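Local coordinates for protein fatty acid synthase 1, isoform A (PDB 6FN6) that probably builds long-chain saturated fatty acids from acetyl-CoA and malonyl-CoA using NADPH, this chain being its dehydratase-enoylreductase-ketoreductase modifying region, at residues Lys584-Ala589 with Ile916-Met921; Glu568-Asn573 with Arg911-Ile916; Ala633-Val638 with Pro658-Ala663. All coordinates share one frame; numbering follows the deposited sequence.

Contact 1. Residues Lys584-Ala589 with Ile916-Met921; sequences KWIEAA and IPRTYM
Ile586 and Ile916 meet as a single parallel beta bridge: Ile916 N donates to Trp585 O at 2.9 Å, and Glu587 N to Ile916 O at 3.0 Å. Beside these bonds the two isoleucines lie next to each other and point the same way, Ile586 CD1 resting 3.8 Å from Ile916 CB. The CD1 of Ile916 also reaches the aliphatic part of the poorly ordered Lys584. Glu587 has CG anti to the backbone N (chi1 -173°) and continues extended, which carries its carboxylate past Pro917 to the backbone of Arg918. There OE2 accepts Arg918 N at 2.9 Å, on its anti side and 27° out of the carboxylate plane. The guanidinium of Arg918 lies elsewhere: the chain bends at chi3, placing NE near Ile586, whose CG2 sits 3.8 Å above the centre of that flat group. Tyr920 OH donates to Glu587 O at 2.7 Å, in the plane of the carbonyl. Over one face of the Tyr920 ring, offset toward the rim, lies Ala589 CB, a CH-pi contact. Glu587 is thus gripped through N, O and OE2, by three different residues of 916-921. Two backbone bonds, two bonds between a side chain and the main chain, and apolar contacts join this strand to the loop between strands 913-915 and 926-930, with no salt bridge across the contact.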
# COMPACT_ATOMS: atom_id res chain seq x y z
N LYS A 584 -25.05 -27.46 16.68
CA LYS A 584 -25.57 -28.74 17.13
C LYS A 584 -24.95 -29.89 16.34
O LYS A 584 -24.48 -29.71 15.22
CB LYS A 584 -27.10 -28.78 16.97
CG LYS A 584 -27.86 -27.81 17.87
CD LYS A 584 -29.37 -28.01 17.75
CE LYS A 584 -30.14 -27.14 18.74
NZ LYS A 584 -30.14 -25.70 18.36
N TRP A 585 -24.91 -31.07 16.95
CA TRP A 585 -24.43 -32.27 16.28
C TRP A 585 -25.48 -32.77 15.29
O TRP A 585 -26.67 -32.80 15.61
CB TRP A 585 -24.09 -33.37 17.28
CG TRP A 585 -22.88 -33.06 18.11
CD1 TRP A 585 -22.84 -32.39 19.29
CD2 TRP A 585 -21.53 -33.43 17.81
NE1 TRP A 585 -21.54 -32.32 19.75
CE2 TRP A 585 -20.72 -32.95 18.86
CE3 TRP A 585 -20.92 -34.12 16.76
CZ2 TRP A 585 -19.34 -33.13 18.88
CZ3 TRP A 585 -19.55 -34.30 16.78
CH2 TRP A 585 -18.77 -33.81 17.84
N ILE A 586 -25.03 -33.16 14.11
CA ILE A 586 -25.92 -33.65 13.07
C ILE A 586 -25.47 -35.04 12.65
O ILE A 586 -24.28 -35.29 12.52
CB ILE A 586 -25.96 -32.70 11.86
CG1 ILE A 586 -26.30 -31.28 12.30
CG2 ILE A 586 -26.94 -33.21 10.81
CD1 ILE A 586 -27.66 -31.13 12.95
N GLU A 587 -26.42 -35.94 12.43
CA GLU A 587 -26.09 -37.28 11.98
C GLU A 587 -25.44 -37.18 10.61
O GLU A 587 -25.87 -36.39 9.76
CB GLU A 587 -27.33 -38.16 11.92
CG GLU A 587 -27.04 -39.62 11.62
CD GLU A 587 -28.31 -40.45 11.51
OE1 GLU A 587 -28.20 -41.68 11.32
OE2 GLU A 587 -29.42 -39.88 11.60
N ALA A 588 -24.40 -37.97 10.39
CA ALA A 588 -23.66 -37.91 9.14
C ALA A 588 -24.02 -39.08 8.24
O ALA A 588 -24.52 -40.10 8.72
CB ALA A 588 -22.16 -37.90 9.41
N ALA A 589 -23.78 -38.93 6.95
CA ALA A 589 -24.03 -40.01 6.02
C ALA A 589 -22.95 -41.06 6.20
O ALA A 589 -21.84 -40.74 6.62
CB ALA A 589 -24.06 -39.50 4.59
N ILE A 916 -29.00 -34.56 15.91
CA ILE A 916 -30.25 -34.43 15.19
C ILE A 916 -30.22 -35.47 14.08
O ILE A 916 -29.32 -35.46 13.24
CB ILE A 916 -30.46 -33.01 14.65
CG1 ILE A 916 -30.54 -32.02 15.81
CG2 ILE A 916 -31.72 -32.93 13.80
CD1 ILE A 916 -30.48 -30.56 15.40
N PRO A 917 -31.20 -36.40 14.07
CA PRO A 917 -31.16 -37.43 13.02
C PRO A 917 -31.34 -36.84 11.63
O PRO A 917 -32.00 -35.81 11.48
CB PRO A 917 -32.32 -38.35 13.39
CG PRO A 917 -33.26 -37.50 14.18
CD PRO A 917 -32.39 -36.53 14.93
N ARG A 918 -30.75 -37.48 10.64
CA ARG A 918 -30.84 -37.01 9.26
C ARG A 918 -30.69 -38.17 8.29
O ARG A 918 -29.78 -38.98 8.41
CB ARG A 918 -29.79 -35.93 8.99
CG ARG A 918 -29.74 -35.47 7.55
CD ARG A 918 -28.93 -34.20 7.40
NE ARG A 918 -29.59 -33.08 8.06
CZ ARG A 918 -29.18 -31.82 7.99
NH1 ARG A 918 -28.11 -31.50 7.27
NH2 ARG A 918 -29.85 -30.87 8.64
N THR A 919 -31.61 -38.24 7.34
CA THR A 919 -31.63 -39.32 6.37
C THR A 919 -31.03 -38.85 5.05
O THR A 919 -31.40 -37.81 4.52
CB THR A 919 -33.07 -39.85 6.13
OG1 THR A 919 -33.69 -40.14 7.39
CG2 THR A 919 -33.06 -41.10 5.27
N TYR A 920 -30.09 -39.63 4.54
CA TYR A 920 -29.44 -39.33 3.28
C TYR A 920 -29.86 -40.33 2.21
O TYR A 920 -30.28 -41.44 2.52
CB TYR A 920 -27.92 -39.34 3.44
CG TYR A 920 -27.39 -38.34 4.45
CD1 TYR A 920 -27.36 -38.63 5.80
CD2 TYR A 920 -26.92 -37.10 4.04
CE1 TYR A 920 -26.88 -37.72 6.72
CE2 TYR A 920 -26.44 -36.18 4.95
CZ TYR A 920 -26.42 -36.49 6.29
OH TYR A 920 -25.94 -35.57 7.19
N MET A 921 -29.77 -39.92 0.94
CA MET A 921 -30.08 -40.83 -0.15
C MET A 921 -28.93 -41.81 -0.39
O MET A 921 -27.80 -41.57 0.02
CB MET A 921 -30.38 -40.05 -1.44
CG MET A 921 -31.64 -39.21 -1.38
SD MET A 921 -33.10 -40.17 -0.88
CE MET A 921 -33.39 -39.49 0.75

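Contact 2. Residues Glu568-Asn573 with Arg911-Ile916; sequences EHAYVN and RLINAI
Glu568 and Leu912 bring the two backbones closest, their CA atoms 4.8 Å apart; further along, Ala570 CA and Ala915 CA stand 6.5 Å apart. The segments run in the same general sense, and no hydrogen bond joins them: the backbones are packed, not paired as strands. Ala570 carries the apolar part with its single methyl. Its CB lies 3.7 Å from Ala915 CB and 3.9 Å from Ile913 CG2, two residues that both turn toward it from strand 913-915. In Ile913, CG1 is anti to the backbone N (chi1 -176°), which leaves CG2 in the crowded position between N and the carbonyl carbon, and it is this branch that meets Ala570. At the exposed end, Leu912 CD2 approaches the main chain of Glu568, 3.9 Å from its N, while Arg911 O lies beside Glu568 CA. The CB of Glu568 points away, and its CG lies over the centre of the His569 ring, 4.0 Å above its plane. Each segment finds its backbone partners elsewhere. Thr664 OG1 is hydrogen-bonded to Ala570 N, and from strand 583-587 Trp585 packs on Val572, Ile913 and Ala915. Two short antiparallel ribbons, 565-567 with 913-915 and 570-574 with 583-587, thus pack together, with Trp585 touching both.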
# COMPACT_ATOMS: atom_id res chain seq x y z
N GLU A 568 -24.34 -43.10 15.56
CA GLU A 568 -22.95 -43.54 15.63
C GLU A 568 -21.99 -42.50 15.06
O GLU A 568 -20.91 -42.28 15.60
CB GLU A 568 -22.78 -44.86 14.88
CG GLU A 568 -21.40 -45.49 15.04
CD GLU A 568 -21.28 -46.82 14.32
OE1 GLU A 568 -22.20 -47.17 13.54
OE2 GLU A 568 -20.26 -47.51 14.52
N HIS A 569 -22.39 -41.87 13.96
CA HIS A 569 -21.56 -40.87 13.29
C HIS A 569 -22.28 -39.53 13.16
O HIS A 569 -23.44 -39.47 12.74
CB HIS A 569 -21.12 -41.36 11.92
CG HIS A 569 -20.23 -42.56 11.97
ND1 HIS A 569 -19.10 -42.61 12.75
CD2 HIS A 569 -20.30 -43.75 11.32
CE1 HIS A 569 -18.51 -43.79 12.59
NE2 HIS A 569 -19.22 -44.50 11.74
N ALA A 570 -21.58 -38.46 13.51
CA ALA A 570 -22.16 -37.13 13.45
C ALA A 570 -21.09 -36.06 13.28
O ALA A 570 -19.90 -36.31 13.49
CB ALA A 570 -22.97 -36.86 14.71
N TYR A 571 -21.53 -34.87 12.89
CA TYR A 571 -20.64 -33.72 12.78
C TYR A 571 -21.35 -32.51 13.37
O TYR A 571 -22.56 -32.55 13.60
CB TYR A 571 -20.24 -33.47 11.32
CG TYR A 571 -21.38 -32.98 10.46
CD1 TYR A 571 -22.27 -33.88 9.88
CD2 TYR A 571 -21.56 -31.63 10.22
CE1 TYR A 571 -23.31 -33.44 9.08
CE2 TYR A 571 -22.60 -31.18 9.43
CZ TYR A 571 -23.48 -32.08 8.87
OH TYR A 571 -24.52 -31.64 8.08
N VAL A 572 -20.60 -31.45 13.62
CA VAL A 572 -21.17 -30.23 14.19
C VAL A 572 -21.48 -29.27 13.06
O VAL A 572 -20.71 -29.14 12.11
CB VAL A 572 -20.22 -29.61 15.22
CG1 VAL A 572 -20.79 -28.29 15.76
CG2 VAL A 572 -19.97 -30.58 16.36
N ASN A 573 -22.62 -28.59 13.17
CA ASN A 573 -23.03 -27.63 12.16
C ASN A 573 -23.68 -26.42 12.80
O ASN A 573 -24.41 -26.54 13.79
CB ASN A 573 -24.00 -28.28 11.17
CG ASN A 573 -24.33 -27.39 10.00
OD1 ASN A 573 -23.57 -26.48 9.66
ND2 ASN A 573 -25.48 -27.63 9.37
N ARG A 911 -19.07 -45.92 20.32
CA ARG A 911 -19.82 -44.91 21.07
C ARG A 911 -21.00 -44.39 20.27
O ARG A 911 -21.07 -44.53 19.05
CB ARG A 911 -18.95 -43.72 21.47
CG ARG A 911 -18.03 -43.95 22.66
CD ARG A 911 -17.64 -42.60 23.27
NE ARG A 911 -16.60 -42.70 24.29
CZ ARG A 911 -16.24 -41.70 25.09
NH1 ARG A 911 -16.84 -40.52 25.00
NH2 ARG A 911 -15.29 -41.88 26.00
N LEU A 912 -21.94 -43.79 21.00
CA LEU A 912 -23.08 -43.14 20.40
C LEU A 912 -23.10 -41.70 20.88
O LEU A 912 -22.73 -41.42 22.03
CB LEU A 912 -24.38 -43.85 20.77
CG LEU A 912 -24.56 -45.28 20.25
CD1 LEU A 912 -25.81 -45.89 20.85
CD2 LEU A 912 -24.63 -45.31 18.73
N ILE A 913 -23.52 -40.79 20.02
CA ILE A 913 -23.58 -39.38 20.37
C ILE A 913 -24.95 -38.86 19.99
O ILE A 913 -25.52 -39.26 18.98
CB ILE A 913 -22.45 -38.59 19.67
CG1 ILE A 913 -22.46 -37.13 20.13
CG2 ILE A 913 -22.59 -38.68 18.15
CD1 ILE A 913 -21.23 -36.33 19.71
N ASN A 914 -25.49 -37.97 20.82
CA ASN A 914 -26.80 -37.41 20.56
C ASN A 914 -26.70 -36.34 19.48
O ASN A 914 -26.08 -35.29 19.68
CB ASN A 914 -27.39 -36.83 21.85
CG ASN A 914 -27.65 -37.89 22.89
OD1 ASN A 914 -28.71 -38.52 22.90
ND2 ASN A 914 -26.69 -38.09 23.79
N ALA A 915 -27.32 -36.62 18.34
CA ALA A 915 -27.31 -35.70 17.22
C ALA A 915 -28.69 -35.66 16.57
O ALA A 915 -29.47 -36.61 16.69
CB ALA A 915 -26.26 -36.10 16.19
N ILE A 916 -29.00 -34.56 15.91
CA ILE A 916 -30.25 -34.43 15.19
C ILE A 916 -30.22 -35.47 14.08
O ILE A 916 -29.32 -35.46 13.24
CB ILE A 916 -30.46 -33.01 14.65
CG1 ILE A 916 -30.54 -32.02 15.81
CG2 ILE A 916 -31.72 -32.93 13.80
CD1 ILE A 916 -30.48 -30.56 15.40

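Contact 3. Residues Ala633-Val638 with Pro658-Ala663; sequences AEQDCV and PAKSLA
Lys660 reaches across from one loop to Cys637 on another, a loop-to-loop contact at the protein surface, in what is probably the enoylreductase part. NZ donates to Cys637 O at 2.6 Å, in the plane of the carbonyl and on a lone pair. The lysine chain runs extended through chi3 and bends at chi4 (-61°), which sets NZ at this oxygen. On the way its CG passes Cys637 SG at 3.5 Å, sulfur against methylene. Gln635 crosses the lysine at about a right angle, its OE1 3.5 Å from NZ, a polar neighbour rather than a bonded one. The loops connect strands of the curled mixed sheet, consistent with the substrate-binding part of a medium-chain dehydrogenase/reductase fold: residues 633-638 lead into strand 642-646, and the loop at 658-663 joins strand 652-656 to strand 665-669. This sheet is distinct from the six-stranded parallel Rossmann sheet. On the residue before Lys660, Ala659 CB turns toward 633-638 and lies near Val638 O. Beyond it the chain makes an inverse gamma turn centred on Leu662, with a weak bond of 2.9 Å from Ala663 N to Ser661 O. Ser661 itself faces away and hydrogen-bonds through OG to Glu642 O, while Tyr571 of strand 570-574 packs on Cys637.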
# COMPACT_ATOMS: atom_id res chain seq x y z
N ALA A 633 -17.90 -24.35 0.20
CA ALA A 633 -19.07 -23.48 0.21
C ALA A 633 -20.34 -24.28 -0.07
O ALA A 633 -21.42 -23.94 0.41
CB ALA A 633 -18.91 -22.36 -0.80
N GLU A 634 -20.20 -25.35 -0.86
CA GLU A 634 -21.31 -26.24 -1.15
C GLU A 634 -21.62 -27.19 0.02
O GLU A 634 -22.77 -27.53 0.27
CB GLU A 634 -21.02 -27.06 -2.41
CG GLU A 634 -20.83 -26.24 -3.67
CD GLU A 634 -22.14 -25.94 -4.38
OE1 GLU A 634 -23.20 -25.97 -3.72
OE2 GLU A 634 -22.11 -25.68 -5.61
N GLN A 635 -20.57 -27.60 0.73
CA GLN A 635 -20.70 -28.64 1.74
C GLN A 635 -21.40 -28.17 3.02
O GLN A 635 -21.44 -26.97 3.31
CB GLN A 635 -19.31 -29.18 2.11
CG GLN A 635 -18.50 -29.72 0.93
CD GLN A 635 -18.97 -31.09 0.48
OE1 GLN A 635 -19.44 -31.89 1.28
NE2 GLN A 635 -18.83 -31.36 -0.82
N ASP A 636 -21.95 -29.12 3.76
CA ASP A 636 -22.61 -28.84 5.04
C ASP A 636 -21.61 -28.99 6.19
O ASP A 636 -21.58 -28.18 7.11
CB ASP A 636 -23.80 -29.78 5.25
CG ASP A 636 -25.08 -29.23 4.65
OD1 ASP A 636 -25.26 -28.00 4.61
OD2 ASP A 636 -25.92 -30.05 4.20
N CYS A 637 -20.81 -30.06 6.13
CA CYS A 637 -19.81 -30.35 7.14
C CYS A 637 -18.48 -29.68 6.79
O CYS A 637 -17.74 -30.18 5.94
CB CYS A 637 -19.62 -31.86 7.28
SG CYS A 637 -18.17 -32.39 8.22
N VAL A 638 -18.20 -28.54 7.41
CA VAL A 638 -17.00 -27.77 7.08
C VAL A 638 -16.14 -27.42 8.30
O VAL A 638 -14.98 -27.05 8.15
CB VAL A 638 -17.39 -26.48 6.32
CG1 VAL A 638 -18.04 -26.82 5.00
CG2 VAL A 638 -18.34 -25.63 7.16
N PRO A 658 -8.31 -29.73 5.74
CA PRO A 658 -8.96 -28.48 5.31
C PRO A 658 -10.29 -28.24 6.02
O PRO A 658 -10.67 -27.09 6.25
CB PRO A 658 -9.18 -28.69 3.81
CG PRO A 658 -9.18 -30.16 3.62
CD PRO A 658 -8.24 -30.71 4.65
N ALA A 659 -10.99 -29.32 6.34
CA ALA A 659 -12.26 -29.23 7.05
C ALA A 659 -12.67 -30.59 7.58
O ALA A 659 -11.99 -31.59 7.35
CB ALA A 659 -13.33 -28.67 6.13
N LYS A 660 -13.79 -30.60 8.31
CA LYS A 660 -14.51 -31.83 8.66
C LYS A 660 -13.88 -32.62 9.81
O LYS A 660 -14.17 -33.81 9.96
CB LYS A 660 -14.64 -32.73 7.43
CG LYS A 660 -15.29 -32.05 6.23
CD LYS A 660 -15.26 -32.92 4.99
CE LYS A 660 -16.05 -32.29 3.85
NZ LYS A 660 -17.49 -32.10 4.18
N SER A 661 -13.04 -31.99 10.61
CA SER A 661 -12.40 -32.68 11.73
C SER A 661 -13.28 -32.64 12.97
O SER A 661 -13.09 -33.41 13.91
CB SER A 661 -11.03 -32.08 12.04
OG SER A 661 -11.15 -30.98 12.93
N LEU A 662 -14.25 -31.73 12.98
CA LEU A 662 -15.13 -31.58 14.13
C LEU A 662 -16.28 -32.56 13.99
O LEU A 662 -17.45 -32.17 13.87
CB LEU A 662 -15.63 -30.14 14.25
CG LEU A 662 -16.36 -29.79 15.54
CD1 LEU A 662 -15.48 -30.01 16.77
CD2 LEU A 662 -16.85 -28.35 15.50
N ALA A 663 -15.93 -33.84 13.99
CA ALA A 663 -16.88 -34.92 13.80
C ALA A 663 -16.39 -36.15 14.54
O ALA A 663 -15.26 -36.19 15.01
CB ALA A 663 -17.06 -35.21 12.32

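Contacts 1 and 2 are partly buried, whereas contact 3 lies at the surface. Contacts 1 and 2 share Ile916 and the ribbon of strands 570-574 and 583-587, joined where Ile586 N lies 2.6 Å from Tyr571 O, a probable hydrogen bond. Their chemistry differs: the 916-921 side of contact 1 is tied by four hydrogen bonds, whereas contact 2 has none and rests on methyl packing. Contact 3 relies on one lysine-to-carbonyl bond between loops, and is nested in sequence within the long chain closed by the other two. It reaches the ribbon through Val572 N and Leu662 O, probably hydrogen-bonded, and through Tyr571 against Cys637.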